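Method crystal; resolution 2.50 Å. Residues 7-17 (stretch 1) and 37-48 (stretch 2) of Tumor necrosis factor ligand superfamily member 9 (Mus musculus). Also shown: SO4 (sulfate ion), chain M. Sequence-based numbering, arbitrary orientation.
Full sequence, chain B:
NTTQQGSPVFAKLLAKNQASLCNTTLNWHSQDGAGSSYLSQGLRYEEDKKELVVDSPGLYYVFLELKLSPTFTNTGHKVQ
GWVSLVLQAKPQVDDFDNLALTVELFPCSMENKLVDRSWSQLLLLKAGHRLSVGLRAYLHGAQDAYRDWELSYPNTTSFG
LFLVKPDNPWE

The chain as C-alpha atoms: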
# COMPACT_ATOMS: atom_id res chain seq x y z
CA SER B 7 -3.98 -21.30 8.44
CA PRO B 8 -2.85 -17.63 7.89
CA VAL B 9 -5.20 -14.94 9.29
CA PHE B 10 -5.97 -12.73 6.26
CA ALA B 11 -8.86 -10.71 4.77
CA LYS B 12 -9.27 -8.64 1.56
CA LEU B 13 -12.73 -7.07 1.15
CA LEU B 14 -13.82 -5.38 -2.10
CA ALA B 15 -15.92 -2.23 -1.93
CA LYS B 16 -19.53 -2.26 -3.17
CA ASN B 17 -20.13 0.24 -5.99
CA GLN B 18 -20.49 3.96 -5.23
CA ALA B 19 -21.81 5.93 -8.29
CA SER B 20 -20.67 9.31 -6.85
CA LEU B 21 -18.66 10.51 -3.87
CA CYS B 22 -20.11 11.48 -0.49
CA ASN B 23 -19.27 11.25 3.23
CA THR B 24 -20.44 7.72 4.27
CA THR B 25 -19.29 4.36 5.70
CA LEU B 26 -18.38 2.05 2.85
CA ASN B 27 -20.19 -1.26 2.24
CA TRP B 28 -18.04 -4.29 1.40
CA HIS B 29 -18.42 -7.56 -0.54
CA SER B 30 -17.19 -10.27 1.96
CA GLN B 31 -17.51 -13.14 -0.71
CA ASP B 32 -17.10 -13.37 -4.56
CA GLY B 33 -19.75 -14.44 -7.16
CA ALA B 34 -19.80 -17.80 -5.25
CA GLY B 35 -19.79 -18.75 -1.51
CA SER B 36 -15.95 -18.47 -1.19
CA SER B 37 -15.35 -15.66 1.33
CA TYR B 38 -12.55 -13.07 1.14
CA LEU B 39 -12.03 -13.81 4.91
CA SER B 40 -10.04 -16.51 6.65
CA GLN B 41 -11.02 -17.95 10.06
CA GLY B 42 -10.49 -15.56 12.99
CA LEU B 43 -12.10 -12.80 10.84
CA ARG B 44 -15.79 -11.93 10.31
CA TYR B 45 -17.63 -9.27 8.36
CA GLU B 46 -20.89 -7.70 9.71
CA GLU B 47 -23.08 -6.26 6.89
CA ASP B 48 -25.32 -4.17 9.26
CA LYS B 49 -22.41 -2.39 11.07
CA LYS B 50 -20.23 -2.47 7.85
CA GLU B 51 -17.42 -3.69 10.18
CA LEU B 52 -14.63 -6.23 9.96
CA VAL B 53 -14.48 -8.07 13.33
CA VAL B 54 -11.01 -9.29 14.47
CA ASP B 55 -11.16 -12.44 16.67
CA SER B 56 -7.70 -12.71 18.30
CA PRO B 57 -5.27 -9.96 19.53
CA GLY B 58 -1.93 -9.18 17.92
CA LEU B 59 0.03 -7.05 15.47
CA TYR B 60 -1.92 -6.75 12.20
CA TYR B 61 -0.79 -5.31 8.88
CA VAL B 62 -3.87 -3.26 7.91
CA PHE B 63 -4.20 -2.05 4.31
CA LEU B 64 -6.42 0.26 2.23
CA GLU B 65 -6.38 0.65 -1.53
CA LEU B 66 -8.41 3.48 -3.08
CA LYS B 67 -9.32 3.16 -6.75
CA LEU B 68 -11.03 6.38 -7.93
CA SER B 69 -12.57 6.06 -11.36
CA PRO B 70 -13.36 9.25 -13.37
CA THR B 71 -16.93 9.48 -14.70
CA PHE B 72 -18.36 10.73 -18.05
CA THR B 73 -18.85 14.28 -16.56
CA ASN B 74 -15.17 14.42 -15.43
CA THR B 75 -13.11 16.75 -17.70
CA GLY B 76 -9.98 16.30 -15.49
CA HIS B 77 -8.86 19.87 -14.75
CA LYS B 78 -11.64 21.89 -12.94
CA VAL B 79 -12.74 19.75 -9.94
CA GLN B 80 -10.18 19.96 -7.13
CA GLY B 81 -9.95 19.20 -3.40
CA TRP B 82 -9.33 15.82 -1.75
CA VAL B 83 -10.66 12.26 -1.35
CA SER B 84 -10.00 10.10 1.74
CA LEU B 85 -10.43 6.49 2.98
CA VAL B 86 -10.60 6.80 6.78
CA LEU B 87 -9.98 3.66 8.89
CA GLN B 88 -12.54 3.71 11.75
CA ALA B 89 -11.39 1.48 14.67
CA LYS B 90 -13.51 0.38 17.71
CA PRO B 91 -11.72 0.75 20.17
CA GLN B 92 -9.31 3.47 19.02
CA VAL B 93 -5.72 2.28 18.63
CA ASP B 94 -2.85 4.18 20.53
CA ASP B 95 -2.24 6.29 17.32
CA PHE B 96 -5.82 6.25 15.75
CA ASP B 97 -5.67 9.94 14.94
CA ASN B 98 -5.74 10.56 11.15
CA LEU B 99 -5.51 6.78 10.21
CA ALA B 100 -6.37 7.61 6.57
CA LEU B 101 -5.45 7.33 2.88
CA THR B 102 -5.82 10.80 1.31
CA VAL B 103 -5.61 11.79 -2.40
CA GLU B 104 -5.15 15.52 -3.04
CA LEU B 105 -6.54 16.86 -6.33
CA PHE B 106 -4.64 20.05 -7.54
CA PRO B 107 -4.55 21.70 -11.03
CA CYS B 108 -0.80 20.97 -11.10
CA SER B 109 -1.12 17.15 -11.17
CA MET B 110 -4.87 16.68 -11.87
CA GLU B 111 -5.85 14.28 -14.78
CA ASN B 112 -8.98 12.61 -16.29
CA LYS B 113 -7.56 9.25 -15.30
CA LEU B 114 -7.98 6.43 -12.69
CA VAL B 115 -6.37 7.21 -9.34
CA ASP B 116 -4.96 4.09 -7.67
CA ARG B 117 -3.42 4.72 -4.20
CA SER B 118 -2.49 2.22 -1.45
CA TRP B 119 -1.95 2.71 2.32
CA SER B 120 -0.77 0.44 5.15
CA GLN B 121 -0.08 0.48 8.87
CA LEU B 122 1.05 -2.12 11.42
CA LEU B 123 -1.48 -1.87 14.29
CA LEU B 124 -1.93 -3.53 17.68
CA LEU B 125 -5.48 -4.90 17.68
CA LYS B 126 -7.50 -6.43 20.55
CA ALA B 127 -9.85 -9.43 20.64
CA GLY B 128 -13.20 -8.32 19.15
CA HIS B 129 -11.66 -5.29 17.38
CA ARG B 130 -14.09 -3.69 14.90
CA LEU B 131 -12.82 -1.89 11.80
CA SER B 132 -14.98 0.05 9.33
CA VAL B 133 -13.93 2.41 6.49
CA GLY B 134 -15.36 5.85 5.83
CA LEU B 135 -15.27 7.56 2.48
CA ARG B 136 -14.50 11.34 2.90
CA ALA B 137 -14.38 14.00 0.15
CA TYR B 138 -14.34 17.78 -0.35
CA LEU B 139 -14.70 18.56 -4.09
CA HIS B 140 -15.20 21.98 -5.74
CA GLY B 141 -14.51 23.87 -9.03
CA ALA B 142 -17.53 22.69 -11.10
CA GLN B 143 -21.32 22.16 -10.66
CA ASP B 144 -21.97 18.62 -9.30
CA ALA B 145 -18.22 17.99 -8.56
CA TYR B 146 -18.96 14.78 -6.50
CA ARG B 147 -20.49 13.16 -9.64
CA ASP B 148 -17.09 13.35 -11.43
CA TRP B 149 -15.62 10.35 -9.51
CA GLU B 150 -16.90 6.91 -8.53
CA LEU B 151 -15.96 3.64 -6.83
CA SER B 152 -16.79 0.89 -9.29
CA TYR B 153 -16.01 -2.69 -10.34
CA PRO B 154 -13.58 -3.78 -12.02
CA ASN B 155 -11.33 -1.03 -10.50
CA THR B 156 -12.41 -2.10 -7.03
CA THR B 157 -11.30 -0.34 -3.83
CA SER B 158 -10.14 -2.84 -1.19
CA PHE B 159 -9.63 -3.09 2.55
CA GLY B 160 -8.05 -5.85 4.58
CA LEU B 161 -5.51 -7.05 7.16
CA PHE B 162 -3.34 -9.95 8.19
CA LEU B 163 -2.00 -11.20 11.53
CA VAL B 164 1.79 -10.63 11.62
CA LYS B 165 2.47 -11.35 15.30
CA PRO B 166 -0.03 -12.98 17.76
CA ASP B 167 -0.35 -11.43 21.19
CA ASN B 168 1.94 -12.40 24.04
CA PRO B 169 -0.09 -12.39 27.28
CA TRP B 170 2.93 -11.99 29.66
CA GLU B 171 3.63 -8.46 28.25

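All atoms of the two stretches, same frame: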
# COMPACT_ATOMS: atom_id res chain seq x y z
N SER B 7 -3.75 -22.08 9.66
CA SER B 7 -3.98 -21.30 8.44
C SER B 7 -3.70 -19.79 8.68
O SER B 7 -4.03 -19.27 9.76
CB SER B 7 -5.42 -21.50 7.96
OG SER B 7 -5.81 -20.57 6.96
N PRO B 8 -3.11 -19.07 7.69
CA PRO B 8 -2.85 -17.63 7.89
C PRO B 8 -4.12 -16.80 8.09
O PRO B 8 -5.14 -17.07 7.46
CB PRO B 8 -2.12 -17.22 6.61
CG PRO B 8 -1.54 -18.52 6.07
CD PRO B 8 -2.63 -19.51 6.36
N VAL B 9 -4.07 -15.82 9.01
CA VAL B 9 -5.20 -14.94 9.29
C VAL B 9 -5.07 -13.78 8.32
O VAL B 9 -4.10 -13.03 8.39
CB VAL B 9 -5.27 -14.52 10.77
CG1 VAL B 9 -6.38 -13.50 11.01
CG2 VAL B 9 -5.44 -15.74 11.68
N PHE B 10 -5.99 -13.71 7.34
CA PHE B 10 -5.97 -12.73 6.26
C PHE B 10 -7.38 -12.43 5.76
O PHE B 10 -8.21 -13.33 5.67
CB PHE B 10 -5.09 -13.25 5.07
CG PHE B 10 -5.01 -12.35 3.84
CD1 PHE B 10 -4.15 -11.26 3.82
CD2 PHE B 10 -5.79 -12.60 2.72
CE1 PHE B 10 -4.08 -10.43 2.70
CE2 PHE B 10 -5.71 -11.77 1.60
CZ PHE B 10 -4.85 -10.70 1.59
N ALA B 11 -7.61 -11.17 5.37
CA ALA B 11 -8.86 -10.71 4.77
C ALA B 11 -8.57 -9.63 3.73
O ALA B 11 -7.68 -8.81 3.92
CB ALA B 11 -9.80 -10.17 5.83
N LYS B 12 -9.32 -9.65 2.62
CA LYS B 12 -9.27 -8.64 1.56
C LYS B 12 -10.67 -8.47 1.03
O LYS B 12 -11.14 -9.30 0.25
CB LYS B 12 -8.27 -8.98 0.43
CG LYS B 12 -8.04 -7.79 -0.51
CD LYS B 12 -7.18 -8.10 -1.73
CE LYS B 12 -7.38 -7.00 -2.75
NZ LYS B 12 -6.45 -7.10 -3.89
N LEU B 13 -11.36 -7.43 1.52
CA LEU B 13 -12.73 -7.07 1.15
C LEU B 13 -12.70 -6.15 -0.03
O LEU B 13 -11.75 -5.39 -0.17
CB LEU B 13 -13.49 -6.42 2.34
CG LEU B 13 -13.49 -7.21 3.65
CD1 LEU B 13 -14.20 -6.45 4.73
CD2 LEU B 13 -14.10 -8.57 3.50
N LEU B 14 -13.71 -6.21 -0.90
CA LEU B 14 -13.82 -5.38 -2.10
C LEU B 14 -15.04 -4.51 -1.96
O LEU B 14 -16.11 -5.00 -1.61
CB LEU B 14 -13.86 -6.23 -3.39
CG LEU B 14 -12.72 -7.26 -3.60
CD1 LEU B 14 -12.92 -7.99 -4.91
CD2 LEU B 14 -11.34 -6.61 -3.59
N ALA B 15 -14.87 -3.20 -2.16
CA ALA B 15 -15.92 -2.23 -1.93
C ALA B 15 -17.09 -2.38 -2.89
O ALA B 15 -16.89 -2.56 -4.10
CB ALA B 15 -15.35 -0.82 -2.03
N LYS B 16 -18.31 -2.29 -2.35
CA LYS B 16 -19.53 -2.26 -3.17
C LYS B 16 -19.50 -0.96 -3.96
O LYS B 16 -18.84 0.00 -3.55
CB LYS B 16 -20.77 -2.37 -2.29
CG LYS B 16 -21.07 -3.79 -1.84
CD LYS B 16 -22.47 -3.87 -1.26
CE LYS B 16 -22.76 -5.20 -0.61
NZ LYS B 16 -24.16 -5.29 -0.12
N ASN B 17 -20.14 -0.94 -5.13
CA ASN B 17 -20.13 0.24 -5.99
C ASN B 17 -20.70 1.48 -5.31
O ASN B 17 -21.59 1.40 -4.46
CB ASN B 17 -20.86 -0.05 -7.31
CG ASN B 17 -19.99 -0.79 -8.31
OD1 ASN B 17 -18.91 -1.31 -7.98
ND2 ASN B 17 -20.44 -0.85 -9.55
N SER B 37 -15.54 -16.94 0.66
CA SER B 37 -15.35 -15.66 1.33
C SER B 37 -13.93 -15.16 1.20
O SER B 37 -12.98 -15.95 1.14
CB SER B 37 -15.76 -15.73 2.80
OG SER B 37 -14.85 -16.47 3.60
N TYR B 38 -13.80 -13.82 1.19
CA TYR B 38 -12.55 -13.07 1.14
C TYR B 38 -11.87 -13.03 2.54
O TYR B 38 -10.80 -12.45 2.68
CB TYR B 38 -12.81 -11.66 0.61
CG TYR B 38 -13.14 -11.62 -0.87
CD1 TYR B 38 -12.16 -11.86 -1.83
CD2 TYR B 38 -14.42 -11.31 -1.31
CE1 TYR B 38 -12.46 -11.82 -3.19
CE2 TYR B 38 -14.73 -11.28 -2.67
CZ TYR B 38 -13.75 -11.55 -3.61
OH TYR B 38 -14.07 -11.51 -4.95
N LEU B 39 -12.49 -13.72 3.53
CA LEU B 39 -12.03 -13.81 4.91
C LEU B 39 -11.59 -15.21 5.32
O LEU B 39 -12.28 -16.20 5.06
CB LEU B 39 -13.15 -13.39 5.88
CG LEU B 39 -13.68 -11.98 5.75
CD1 LEU B 39 -15.06 -11.99 5.15
CD2 LEU B 39 -13.74 -11.33 7.07
N SER B 40 -10.50 -15.27 6.07
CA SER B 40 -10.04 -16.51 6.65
C SER B 40 -10.76 -16.69 7.99
O SER B 40 -11.57 -15.84 8.36
CB SER B 40 -8.53 -16.48 6.84
OG SER B 40 -8.20 -15.69 7.97
N GLN B 41 -10.46 -17.76 8.73
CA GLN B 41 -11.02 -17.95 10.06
C GLN B 41 -10.35 -16.92 10.99
O GLN B 41 -9.27 -16.39 10.67
CB GLN B 41 -10.80 -19.40 10.53
CG GLN B 41 -12.05 -20.07 11.14
CD GLN B 41 -13.15 -20.42 10.15
OE1 GLN B 41 -12.93 -21.07 9.12
NE2 GLN B 41 -14.38 -19.98 10.44
N GLY B 42 -11.00 -16.58 12.09
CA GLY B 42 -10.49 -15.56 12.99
C GLY B 42 -10.82 -14.16 12.51
O GLY B 42 -10.36 -13.18 13.10
N LEU B 43 -11.65 -14.06 11.43
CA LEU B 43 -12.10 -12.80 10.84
C LEU B 43 -13.53 -12.95 10.35
O LEU B 43 -13.86 -13.93 9.69
CB LEU B 43 -11.19 -12.34 9.69
CG LEU B 43 -9.75 -11.96 10.06
CD1 LEU B 43 -8.88 -11.91 8.85
CD2 LEU B 43 -9.70 -10.67 10.91
N ARG B 44 -14.38 -11.97 10.70
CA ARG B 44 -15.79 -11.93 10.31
C ARG B 44 -16.13 -10.58 9.74
O ARG B 44 -15.52 -9.59 10.12
CB ARG B 44 -16.71 -12.18 11.52
CG ARG B 44 -16.83 -13.63 11.97
CD ARG B 44 -17.39 -13.79 13.38
NE ARG B 44 -18.61 -13.01 13.61
CZ ARG B 44 -18.76 -12.09 14.56
NH1 ARG B 44 -17.80 -11.89 15.45
NH2 ARG B 44 -19.89 -11.42 14.65
N TYR B 45 -17.14 -10.54 8.86
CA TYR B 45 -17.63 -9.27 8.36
C TYR B 45 -19.13 -9.14 8.66
O TYR B 45 -19.91 -10.02 8.31
CB TYR B 45 -17.31 -9.05 6.87
CG TYR B 45 -17.89 -7.74 6.37
CD1 TYR B 45 -17.40 -6.52 6.84
CD2 TYR B 45 -18.98 -7.71 5.51
CE1 TYR B 45 -17.97 -5.31 6.43
CE2 TYR B 45 -19.54 -6.52 5.07
CZ TYR B 45 -19.03 -5.32 5.54
OH TYR B 45 -19.60 -4.14 5.13
N GLU B 46 -19.52 -8.03 9.31
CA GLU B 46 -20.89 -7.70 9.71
C GLU B 46 -21.48 -6.65 8.77
O GLU B 46 -21.09 -5.49 8.81
CB GLU B 46 -20.91 -7.20 11.17
CG GLU B 46 -20.53 -8.26 12.19
CD GLU B 46 -20.99 -7.98 13.61
OE1 GLU B 46 -21.62 -6.92 13.84
OE2 GLU B 46 -20.75 -8.83 14.49
N GLU B 47 -22.42 -7.08 7.92
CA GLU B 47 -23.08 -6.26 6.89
C GLU B 47 -23.81 -5.02 7.46
O GLU B 47 -23.72 -3.93 6.88
CB GLU B 47 -24.06 -7.11 6.08
CG GLU B 47 -24.18 -6.61 4.64
CD GLU B 47 -25.24 -7.22 3.74
OE1 GLU B 47 -25.69 -8.36 4.02
OE2 GLU B 47 -25.63 -6.55 2.76
N ASP B 48 -24.53 -5.20 8.57
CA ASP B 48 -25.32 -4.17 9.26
C ASP B 48 -24.44 -3.02 9.78
O ASP B 48 -24.74 -1.84 9.52
CB ASP B 48 -26.13 -4.80 10.41
CG ASP B 48 -25.36 -5.76 11.32
OD1 ASP B 48 -24.88 -6.81 10.82
OD2 ASP B 48 -25.26 -5.47 12.54
S SO4 M . -22.81 -3.06 -5.88
O1 SO4 M . -22.79 -1.88 -4.99
O2 SO4 M . -23.67 -4.10 -5.24
O3 SO4 M . -23.42 -2.67 -7.18
O4 SO4 M . -21.43 -3.57 -6.11

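The two stretches are joined by a short backbone pairing centred on a single beta bridge, Ala-11 with Leu-39, extended by a small apolar cluster and a salt bridge at its far end.

Around the bridge, where the CA atoms of Ala-11 and Leu-39 lie 4.4 Å apart, the hydrogen bonds come from the neighbouring residues. Ser-40 N donates to Phe-10 O (3.0 Å), and Lys-12 N donates to Tyr-38 O (3.2 Å). Tyr-38 O also receives a CA-H...O contact from Ala-11 CA at 3.3 Å. One further bond uses a side chain: Phe-10 N donates to Ser-40 OG (3.0 Å, nearly straight at 163°). The same hydroxyl donates to Gln-41 O, 3.0 Å from OG, so the short, polar serine ties the pairing to the type II turn running from Ser-40 to Leu-43. Gly-42 suits that turn because, at its positive phi, a CB would jam against the preceding carbonyl oxygen.

At the end of the turn, Leu-43 points toward stretch 1 and places CD1 3.7 Å from Val-9 CG1 and 3.6 Å from Ala-11 CB. Ala-11 is buried, and its small methyl fits this close packing. Leu-13 starts out away from stretch 2, but its branches return: CD2 lies 3.9 Å from Leu-39 CD1, and CD1 lies 3.8 Å from Tyr-45 CD1. A branched leucine can thus touch two neighbours at once.

Tyr-38, with 100 Å² covered by stretch 1, lays its broad ring against Leu-14, whose CG sits over one face; Leu-14 CD1 approaches Tyr-38 CZ to 3.9 Å.

At the periphery, the extended Lys-16 chain carries NZ to 3.5 Å from Glu-47 OE2, a salt bridge whose hydrogen bond is weak. Long, flexible side chains span this gap, where the CA atoms of Lys-16 and Glu-47 are 11.4 Å apart.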